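Local coordinates for glutamate--LysW ligase ArgX (Sulfolobus tokodaii, PDB 3VPB) that catalyses the ATP-dependent joining of the amino group of glutamate to the gamma-carboxyl group of the C-terminal glutamate of the carrier protein LysW, in arginine biosynthesis, at the interface of chains A and B. Residues are numbered along the deposited sequence; one frame, centred on the assembly and turned at random. Chains: chain A/B, Putative acetylornithine deacetylase.

The interface of chains A and B. Residues chain A 40-42, 68-69; chain B 92, 95-96.
B:Tyr95 packs against both the A:Phe40 to A:Lys42 segment and A:Ala69, the last residue of helix 57-69. ArgX is a RimK-family ATP-grasp ligase and forms a homotetramer. This patch is one part of a two-fold symmetric subunit interface, so its twin occurs with the chains exchanged. B:Ser92, B:Tyr95 and B:Arg96 come from helix 87-96 of chain B. The B:Tyr95 side chain leaves that helix with CG anti to the backbone N (chi1 -176°), which carries the phenol to the A:Asn41 backbone. Its ring carbon CZ packs 3.6 Å from A:Asn41 CA. The carbonyl carbon of A:Phe40 sits over one ring face, towards the rim. At the ring edge, in its plane, the carbonyl O of A:Ala69 is 3.5 Å from CD2. The phenol OH also meets CG of A:Lys42 at 3.8 Å. An alanine in place of B:Tyr95 would probably leave a gap beside the A:Asn41 backbone and remove the ring edge that meets A:Ala69. The A:Phe40 ring reaches helix 87-96 with its CE2 corner, 3.7 Å from B:Ser92 CA. The A:Ala69 methyl lies at the edge of that ring, in plane, and also packs on B:Ser92. The B:Arg96 chain is bent at chi2 and chi3. Its CG and CD press on the end of helix 57-69, with CG 3.3 Å from the A:Glu68 carbonyl O and 3.4 Å from A:Ala69 CA. A water links B:Ser92 OG to the A:Glu68 carboxylate oxygen OE2, 2.9 Å from each.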
# COMPACT_ATOMS: atom_id res chain seq x y z
N PHE A 40 27.47 8.84 3.18
CA PHE A 40 28.37 7.77 3.60
C PHE A 40 29.78 8.28 3.36
O PHE A 40 30.37 8.06 2.30
CB PHE A 40 28.14 6.48 2.80
CG PHE A 40 27.21 5.51 3.45
CD1 PHE A 40 26.00 5.18 2.84
CD2 PHE A 40 27.53 4.90 4.66
CE1 PHE A 40 25.12 4.25 3.43
CE2 PHE A 40 26.65 3.99 5.25
CZ PHE A 40 25.45 3.67 4.63
N ASN A 41 30.30 9.00 4.34
CA ASN A 41 31.68 9.44 4.32
C ASN A 41 32.08 9.83 5.73
O ASN A 41 31.31 9.61 6.68
CB ASN A 41 31.89 10.57 3.30
CG ASN A 41 31.15 11.83 3.66
OD1 ASN A 41 30.83 12.08 4.82
ND2 ASN A 41 30.88 12.65 2.65
N LYS A 42 33.27 10.39 5.89
CA LYS A 42 33.83 10.57 7.22
C LYS A 42 33.44 11.90 7.88
O LYS A 42 33.82 12.14 9.04
CB LYS A 42 35.35 10.38 7.17
CG LYS A 42 35.76 8.92 6.98
CD LYS A 42 36.35 8.28 8.25
CE LYS A 42 35.32 8.07 9.37
NZ LYS A 42 35.15 9.27 10.27
N GLU A 68 27.17 5.32 12.26
CA GLU A 68 28.13 4.24 12.59
C GLU A 68 29.23 4.05 11.54
O GLU A 68 30.40 3.79 11.90
CB GLU A 68 27.40 2.92 12.76
CG GLU A 68 26.69 2.81 14.12
CD GLU A 68 25.82 1.56 14.20
OE1 GLU A 68 25.35 1.24 15.32
OE2 GLU A 68 25.61 0.89 13.15
N ALA A 69 28.86 4.17 10.28
CA ALA A 69 29.82 4.04 9.19
C ALA A 69 30.87 5.15 9.26
O ALA A 69 31.98 4.98 8.78
CB ALA A 69 29.13 4.04 7.85
N SER B 92 26.83 0.24 5.34
CA SER B 92 27.42 0.67 6.63
C SER B 92 28.62 -0.19 7.07
O SER B 92 29.69 0.35 7.40
CB SER B 92 26.37 0.69 7.75
OG SER B 92 26.90 1.31 8.91
N TYR B 95 31.56 -0.04 4.37
CA TYR B 95 32.22 1.26 4.37
C TYR B 95 33.14 1.38 5.56
O TYR B 95 34.27 1.83 5.42
CB TYR B 95 31.23 2.43 4.33
CG TYR B 95 31.94 3.77 4.22
CD1 TYR B 95 32.37 4.26 2.99
CD2 TYR B 95 32.22 4.52 5.37
CE1 TYR B 95 33.05 5.48 2.90
CE2 TYR B 95 32.91 5.72 5.30
CZ TYR B 95 33.31 6.19 4.07
OH TYR B 95 33.98 7.39 4.01
N ARG B 96 32.62 1.03 6.72
CA ARG B 96 33.36 1.11 7.97
C ARG B 96 34.68 0.35 7.94
O ARG B 96 35.65 0.77 8.58
CB ARG B 96 32.49 0.53 9.08
CG ARG B 96 31.99 1.58 9.99
CD ARG B 96 33.03 1.82 11.05
NE ARG B 96 33.25 0.60 11.82
CZ ARG B 96 34.33 0.38 12.57
NH1 ARG B 96 35.30 1.29 12.66
NH2 ARG B 96 34.43 -0.77 13.22
O HOH W 1 26.99 -0.58 11.14